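Local coordinates for protein rhizobiales Sp. Pch2 (Marine metagenome, PDB 6PB3) that is probably a hexameric AAA+ ATPase related to Pch2/TRIP13 that remodels HORMA-domain proteins, thereby regulating cGAS-like enzymes in bacterial immunity to phage, at residues I77-D82 / I221-P226. Sequence-based numbering, arbitrary orientation.
Sequences IVLAGD and ITFDRP
A80 O accepts a hydrogen bond from F223 N at 2.8 Å and a CA-H...O contact from T222 CA, and F223 CD1 lies 3.5 Å away, with the carbonyl oxygen at the ring's edge, near its plane. The two strands are the parallel pair 76-81 and 219-223 of the AAA+ core sheet, with 219-223 outermost within the chain. Hydrogen bonds from I221 N to V78 O and from A80 N to I221 O set the register, and a fourth, from D82 N to F223 O, carries the ladder into what looks like the start of the Walker A loop. G81, with no side chain and a positive phi, brings its CA within 3.2 Å of F223 O in a CA-H...O contact. On the face shared by L79 and I221, the two side chains run side by side, L79 CD2 lying 4.0 Å from I221 CB. F223 CE1 meets L79 CB obliquely at 3.8 Å; K87 and L90 of helix 87-93 also touch the ring. T222 OG1 is hydrogen-bonded to NH2 of R274 in the second subunit. Beyond the strands, a water donates to D82 OD2 at 2.8 Å and, weakly, to D224 O.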
loop_
_atom_site.group_PDB
_atom_site.type_symbol
_atom_site.label_atom_id
_atom_site.label_comp_id
_atom_site.label_asym_id
_atom_site.label_seq_id
_atom_site.Cartn_x
_atom_site.Cartn_y
_atom_site.Cartn_z
ATOM N N ILE A 77 -8.312 16.160 26.505
ATOM C CA ILE A 77 -8.230 14.721 26.729
ATOM C C ILE A 77 -8.649 14.018 25.450
ATOM O O ILE A 77 -9.709 14.316 24.885
ATOM C CB ILE A 77 -9.110 14.269 27.911
ATOM C CG1 ILE A 77 -8.693 15.009 29.178
ATOM C CG2 ILE A 77 -8.975 12.756 28.110
ATOM C CD1 ILE A 77 -9.665 14.863 30.346
ATOM N N VAL A 78 -7.825 13.078 25.000
ATOM C CA VAL A 78 -8.065 12.338 23.769
ATOM C C VAL A 78 -8.523 10.934 24.136
ATOM O O VAL A 78 -7.866 10.250 24.929
ATOM C CB VAL A 78 -6.803 12.306 22.892
ATOM C CG1 VAL A 78 -6.981 11.340 21.707
ATOM C CG2 VAL A 78 -6.515 13.697 22.355
ATOM N N LEU A 79 -9.651 10.510 23.570
ATOM C CA LEU A 79 -10.116 9.128 23.645
ATOM C C LEU A 79 -9.867 8.493 22.293
ATOM O O LEU A 79 -10.459 8.916 21.296
ATOM C CB LEU A 79 -11.604 9.049 24.012
ATOM C CG LEU A 79 -12.123 9.805 25.232
ATOM C CD1 LEU A 79 -13.581 9.365 25.537
ATOM C CD2 LEU A 79 -11.238 9.580 26.436
ATOM N N ALA A 80 -9.000 7.478 22.258
ATOM C CA ALA A 80 -8.558 6.875 21.006
ATOM C C ALA A 80 -8.741 5.364 21.054
ATOM O O ALA A 80 -8.481 4.739 22.087
ATOM C CB ALA A 80 -7.078 7.190 20.737
ATOM N N GLY A 81 -9.169 4.771 19.948
ATOM C CA GLY A 81 -9.213 3.326 19.854
ATOM C C GLY A 81 -10.379 2.826 19.020
ATOM O O GLY A 81 -11.025 3.580 18.295
ATOM N N ASP A 82 -10.618 1.519 19.156
ATOM C CA ASP A 82 -11.553 0.782 18.319
ATOM C C ASP A 82 -12.936 1.422 18.271
ATOM O O ASP A 82 -13.468 1.898 19.279
ATOM C CB ASP A 82 -11.669 -0.662 18.826
ATOM C CG ASP A 82 -10.324 -1.391 18.821
ATOM O OD1 ASP A 82 -9.453 -1.019 18.008
ATOM O OD2 ASP A 82 -10.138 -2.333 19.626
ATOM N N ILE A 221 -6.331 8.395 26.485
ATOM C CA ILE A 221 -6.931 7.209 27.097
ATOM C C ILE A 221 -7.290 6.267 25.970
ATOM O O ILE A 221 -8.053 6.636 25.064
ATOM C CB ILE A 221 -8.170 7.552 27.936
ATOM C CG1 ILE A 221 -7.803 8.467 29.107
ATOM C CG2 ILE A 221 -8.887 6.255 28.460
ATOM C CD1 ILE A 221 -9.068 9.019 29.817
ATOM N N THR A 222 -6.762 5.051 26.021
ATOM C CA THR A 222 -6.856 4.168 24.876
ATOM C C THR A 222 -7.890 3.073 25.108
ATOM O O THR A 222 -8.010 2.535 26.215
ATOM C CB THR A 222 -5.489 3.567 24.536
ATOM O OG1 THR A 222 -4.941 2.905 25.686
ATOM C CG2 THR A 222 -4.526 4.693 24.100
ATOM N N PHE A 223 -8.625 2.758 24.040
ATOM C CA PHE A 223 -9.671 1.747 23.992
ATOM C C PHE A 223 -9.212 0.719 22.965
ATOM O O PHE A 223 -9.492 0.825 21.766
ATOM C CB PHE A 223 -11.029 2.354 23.617
ATOM C CG PHE A 223 -11.505 3.411 24.574
ATOM C CD1 PHE A 223 -10.859 4.631 24.654
ATOM C CD2 PHE A 223 -12.591 3.179 25.407
ATOM C CE1 PHE A 223 -11.278 5.603 25.555
ATOM C CE2 PHE A 223 -13.022 4.151 26.305
ATOM C CZ PHE A 223 -12.375 5.363 26.372
ATOM N N ASP A 224 -8.487 -0.268 23.428
ATOM C CA ASP A 224 -8.130 -1.379 22.578
ATOM C C ASP A 224 -8.831 -2.614 23.110
ATOM O O ASP A 224 -9.749 -2.523 23.939
ATOM C CB ASP A 224 -6.611 -1.546 22.490
ATOM C CG ASP A 224 -5.910 -1.220 23.786
ATOM O OD1 ASP A 224 -6.315 -1.769 24.828
ATOM O OD2 ASP A 224 -4.942 -0.424 23.756
ATOM N N ARG A 225 -8.407 -3.767 22.618
ATOM C CA ARG A 225 -9.155 -4.993 22.830
ATOM C C ARG A 225 -9.175 -5.337 24.318
ATOM O O ARG A 225 -8.131 -5.279 24.975
ATOM C CB ARG A 225 -8.532 -6.101 21.982
ATOM C CG ARG A 225 -8.610 -5.747 20.485
ATOM C CD ARG A 225 -8.129 -6.820 19.505
ATOM N NE ARG A 225 -8.184 -6.298 18.137
ATOM C CZ ARG A 225 -8.964 -6.765 17.163
ATOM N NH1 ARG A 225 -9.754 -7.810 17.369
ATOM N NH2 ARG A 225 -8.940 -6.193 15.966
ATOM N N PRO A 226 -10.336 -5.650 24.891
ATOM C CA PRO A 226 -10.399 -5.889 26.337
ATOM C C PRO A 226 -9.529 -7.063 26.741
ATOM O O PRO A 226 -9.465 -8.086 26.047
ATOM C CB PRO A 226 -11.889 -6.179 26.582
ATOM C CG PRO A 226 -12.414 -6.593 25.271
ATOM C CD PRO A 226 -11.655 -5.769 24.269
HETATM O O HOH W 1 -11.953 -3.015 21.624
#